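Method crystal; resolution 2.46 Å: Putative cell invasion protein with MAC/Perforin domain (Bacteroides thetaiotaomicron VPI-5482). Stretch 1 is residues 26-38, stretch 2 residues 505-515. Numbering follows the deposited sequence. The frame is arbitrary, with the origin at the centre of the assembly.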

# COMPACT_ATOMS: atom_id res chain seq x y z
N GLU A 26 -35.08 -0.53 10.88
CA GLU A 26 -34.25 -1.67 11.26
C GLU A 26 -33.72 -2.25 9.94
O GLU A 26 -34.41 -2.19 8.92
CB GLU A 26 -35.05 -2.76 11.99
CG GLU A 26 -35.85 -2.34 13.26
CD GLU A 26 -35.03 -2.43 14.56
OE1 GLU A 26 -33.96 -1.78 14.66
OE2 GLU A 26 -35.50 -3.14 15.48
N ARG A 27 -32.51 -2.81 9.95
CA ARG A 27 -32.06 -3.54 8.78
C ARG A 27 -33.06 -4.67 8.52
O ARG A 27 -33.38 -5.45 9.44
CB ARG A 27 -30.66 -4.13 9.01
CG ARG A 27 -30.17 -5.07 7.90
CD ARG A 27 -28.76 -5.59 8.21
NE ARG A 27 -28.35 -6.61 7.25
CZ ARG A 27 -27.95 -6.36 6.01
NH1 ARG A 27 -27.88 -5.11 5.56
NH2 ARG A 27 -27.63 -7.36 5.22
N ASN A 28 -33.58 -4.74 7.30
CA ASN A 28 -34.49 -5.81 6.94
C ASN A 28 -33.93 -7.17 7.39
O ASN A 28 -32.85 -7.59 6.96
CB ASN A 28 -34.79 -5.80 5.45
CG ASN A 28 -35.88 -6.78 5.07
OD1 ASN A 28 -35.77 -7.98 5.31
ND2 ASN A 28 -36.94 -6.27 4.48
N SER A 29 -34.70 -7.84 8.24
CA SER A 29 -34.23 -9.02 8.97
C SER A 29 -34.00 -10.27 8.12
O SER A 29 -33.34 -11.22 8.58
CB SER A 29 -35.20 -9.32 10.14
OG SER A 29 -36.56 -9.19 9.76
N SER A 30 -34.53 -10.31 6.89
CA SER A 30 -34.33 -11.47 6.03
C SER A 30 -33.07 -11.35 5.17
O SER A 30 -32.66 -12.31 4.52
CB SER A 30 -35.58 -11.74 5.17
OG SER A 30 -35.92 -10.62 4.40
N LEU A 31 -32.45 -10.17 5.17
CA LEU A 31 -31.14 -10.00 4.54
C LEU A 31 -30.09 -10.75 5.34
O LEU A 31 -30.18 -10.78 6.57
CB LEU A 31 -30.74 -8.53 4.55
CG LEU A 31 -31.61 -7.57 3.76
CD1 LEU A 31 -31.17 -6.15 4.08
CD2 LEU A 31 -31.50 -7.85 2.28
N PRO A 32 -29.09 -11.35 4.66
CA PRO A 32 -28.03 -11.99 5.45
C PRO A 32 -27.15 -10.94 6.17
O PRO A 32 -27.28 -9.75 5.93
CB PRO A 32 -27.22 -12.79 4.42
CG PRO A 32 -27.81 -12.49 3.05
CD PRO A 32 -28.83 -11.38 3.21
N ARG A 33 -26.33 -11.41 7.11
CA ARG A 33 -25.35 -10.57 7.80
C ARG A 33 -23.95 -10.94 7.34
O ARG A 33 -23.15 -11.39 8.15
CB ARG A 33 -25.46 -10.76 9.30
CG ARG A 33 -26.83 -10.48 9.82
CD ARG A 33 -26.82 -9.96 11.24
NE ARG A 33 -27.90 -8.99 11.38
CZ ARG A 33 -27.76 -7.67 11.43
NH1 ARG A 33 -26.57 -7.09 11.41
NH2 ARG A 33 -28.85 -6.92 11.54
N VAL A 34 -23.67 -10.80 6.05
CA VAL A 34 -22.36 -11.17 5.55
C VAL A 34 -21.72 -9.98 4.86
O VAL A 34 -22.21 -9.48 3.84
CB VAL A 34 -22.42 -12.41 4.63
CG1 VAL A 34 -21.03 -12.81 4.20
CG2 VAL A 34 -23.04 -13.58 5.37
N TRP A 35 -20.62 -9.53 5.46
CA TRP A 35 -19.92 -8.35 5.00
C TRP A 35 -18.66 -8.70 4.19
O TRP A 35 -18.08 -7.82 3.55
CB TRP A 35 -19.55 -7.43 6.17
CG TRP A 35 -20.53 -7.42 7.31
CD1 TRP A 35 -20.25 -7.60 8.62
CD2 TRP A 35 -21.95 -7.23 7.23
NE1 TRP A 35 -21.38 -7.53 9.37
CE2 TRP A 35 -22.45 -7.30 8.54
CE3 TRP A 35 -22.84 -6.99 6.18
CZ2 TRP A 35 -23.81 -7.16 8.84
CZ3 TRP A 35 -24.19 -6.85 6.48
CH2 TRP A 35 -24.66 -6.93 7.80
N SER A 36 -18.26 -9.97 4.17
CA SER A 36 -17.10 -10.39 3.41
C SER A 36 -17.13 -11.87 3.06
O SER A 36 -17.93 -12.60 3.60
CB SER A 36 -15.82 -10.07 4.19
OG SER A 36 -15.70 -10.87 5.34
N LYS A 37 -16.26 -12.30 2.16
CA LYS A 37 -16.06 -13.72 1.83
C LYS A 37 -14.57 -13.96 1.83
O LYS A 37 -13.85 -13.21 1.21
CB LYS A 37 -16.62 -14.07 0.45
CG LYS A 37 -18.15 -14.14 0.39
CD LYS A 37 -18.68 -14.96 -0.81
CE LYS A 37 -20.19 -15.28 -0.66
NZ LYS A 37 -20.66 -16.37 -1.56
N LYS A 38 -14.10 -14.99 2.52
CA LYS A 38 -12.67 -15.31 2.54
C LYS A 38 -12.34 -16.20 1.36
O LYS A 38 -12.15 -17.39 1.54
CB LYS A 38 -12.27 -16.03 3.83
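Stretch 2 (505-515) DDDYIPDAYGI

A single buried arginine reads the end of a helix more than 480 residues further along the chain: the extended side chain of Arg 27 donates from NH1 to Ala 512 O (2.8 Å) and from NH2 to Asp 511 O (3.2 Å), both carbonyls lying at the edge of the guanidinium, near its plane. Arg 27 NH2 also donates to Pro 32 O (2.5 Å), so the same group also holds the backbone just after the turn. Stretch 2 enters as a loop, with Asp 506 OD1 capping Tyr 508 N (3.2 Å), runs as a helix through Ala 512, and leaves in a Schellman motif at Gly 514. Stretch 1 has no regular helix or strand; after the type I turn from Asn 28 to Leu 31 it crosses beside the helix, CA atoms closest at Leu 31 and Asp 511 (6.5 Å) and at Trp 35 and Ala 512 (6.0 Å). Leu 31 CD1 packs 3.8 Å from Gly 514 CA, where a CB would clash with that methyl. Trp 35 turns its ring edge to Ala 512 (CE3 to CB, 3.9 Å). Tyr 508, the residue most covered, meets Val 34 O at its ring edge (CD1, 3.6 Å) and takes Lys 37 CG over one face, 3.9 Å from the ring centroid. Beyond it, Lys 37 NZ forms a long salt bridge with Asp 506 OD2 (3.6 Å).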

# COMPACT_ATOMS: atom_id res chain seq x y z
N ASP A 505 -18.98 -8.85 -8.91
CA ASP A 505 -20.25 -9.51 -9.19
C ASP A 505 -20.51 -10.74 -8.32
O ASP A 505 -20.37 -11.90 -8.74
CB ASP A 505 -20.36 -9.89 -10.68
CG ASP A 505 -21.77 -10.32 -11.08
OD1 ASP A 505 -22.71 -10.08 -10.30
OD2 ASP A 505 -21.94 -10.87 -12.18
N ASP A 506 -20.90 -10.45 -7.09
CA ASP A 506 -21.35 -11.45 -6.16
C ASP A 506 -22.48 -10.80 -5.41
O ASP A 506 -22.27 -9.81 -4.71
CB ASP A 506 -20.25 -11.88 -5.20
CG ASP A 506 -20.63 -13.14 -4.40
OD1 ASP A 506 -21.82 -13.36 -4.08
OD2 ASP A 506 -19.71 -13.92 -4.09
N ASP A 507 -23.67 -11.36 -5.55
CA ASP A 507 -24.87 -10.85 -4.90
C ASP A 507 -24.70 -10.59 -3.38
O ASP A 507 -25.36 -9.72 -2.82
CB ASP A 507 -26.08 -11.77 -5.20
CG ASP A 507 -26.63 -11.61 -6.65
OD1 ASP A 507 -26.18 -10.72 -7.40
OD2 ASP A 507 -27.54 -12.37 -7.04
N TYR A 508 -23.78 -11.29 -2.72
CA TYR A 508 -23.60 -11.03 -1.30
C TYR A 508 -23.32 -9.54 -1.01
O TYR A 508 -23.70 -9.05 0.04
CB TYR A 508 -22.51 -11.92 -0.69
CG TYR A 508 -21.12 -11.27 -0.47
CD1 TYR A 508 -20.82 -10.57 0.69
CD2 TYR A 508 -20.11 -11.40 -1.42
CE1 TYR A 508 -19.55 -10.01 0.89
CE2 TYR A 508 -18.88 -10.84 -1.22
CZ TYR A 508 -18.60 -10.16 -0.07
OH TYR A 508 -17.35 -9.60 0.10
N ILE A 509 -22.68 -8.84 -1.95
CA ILE A 509 -22.37 -7.41 -1.77
C ILE A 509 -23.62 -6.54 -1.84
O ILE A 509 -23.94 -5.86 -0.87
CB ILE A 509 -21.27 -6.90 -2.75
CG1 ILE A 509 -19.95 -7.64 -2.51
CG2 ILE A 509 -21.04 -5.38 -2.57
CD1 ILE A 509 -18.87 -7.36 -3.54
N PRO A 510 -24.34 -6.54 -2.97
CA PRO A 510 -25.60 -5.75 -2.93
C PRO A 510 -26.51 -6.13 -1.75
O PRO A 510 -27.21 -5.27 -1.21
CB PRO A 510 -26.29 -6.05 -4.27
CG PRO A 510 -25.48 -7.17 -4.92
CD PRO A 510 -24.10 -7.15 -4.29
N ASP A 511 -26.47 -7.40 -1.34
CA ASP A 511 -27.28 -7.87 -0.19
C ASP A 511 -26.80 -7.26 1.14
O ASP A 511 -27.62 -6.97 2.02
CB ASP A 511 -27.37 -9.42 -0.14
CG ASP A 511 -28.55 -9.99 -0.99
OD1 ASP A 511 -29.45 -9.19 -1.35
OD2 ASP A 511 -28.59 -11.22 -1.29
N ALA A 512 -25.50 -7.04 1.29
CA ALA A 512 -24.99 -6.35 2.46
C ALA A 512 -25.59 -4.94 2.55
O ALA A 512 -25.94 -4.47 3.63
CB ALA A 512 -23.52 -6.31 2.43
N TYR A 513 -25.79 -4.28 1.41
CA TYR A 513 -26.44 -2.96 1.40
C TYR A 513 -27.96 -3.01 1.27
O TYR A 513 -28.64 -1.98 1.31
CB TYR A 513 -25.86 -2.10 0.28
CG TYR A 513 -24.39 -1.76 0.46
CD1 TYR A 513 -23.39 -2.66 0.12
CD2 TYR A 513 -24.01 -0.52 0.93
CE1 TYR A 513 -22.06 -2.33 0.26
CE2 TYR A 513 -22.67 -0.18 1.07
CZ TYR A 513 -21.70 -1.08 0.74
OH TYR A 513 -20.38 -0.72 0.90
N GLY A 514 -28.51 -4.21 1.12
CA GLY A 514 -29.97 -4.39 0.93
C GLY A 514 -30.47 -3.61 -0.26
O GLY A 514 -31.44 -2.87 -0.15
N ILE A 515 -29.76 -3.75 -1.39
CA ILE A 515 -30.05 -3.01 -2.62
C ILE A 515 -30.19 -3.93 -3.84
O ILE A 515 -30.26 -3.47 -4.98
CB ILE A 515 -28.95 -1.92 -2.93
CG1 ILE A 515 -27.58 -2.56 -3.17
CG2 ILE A 515 -28.84 -0.91 -1.80
CD1 ILE A 515 -26.54 -1.57 -3.48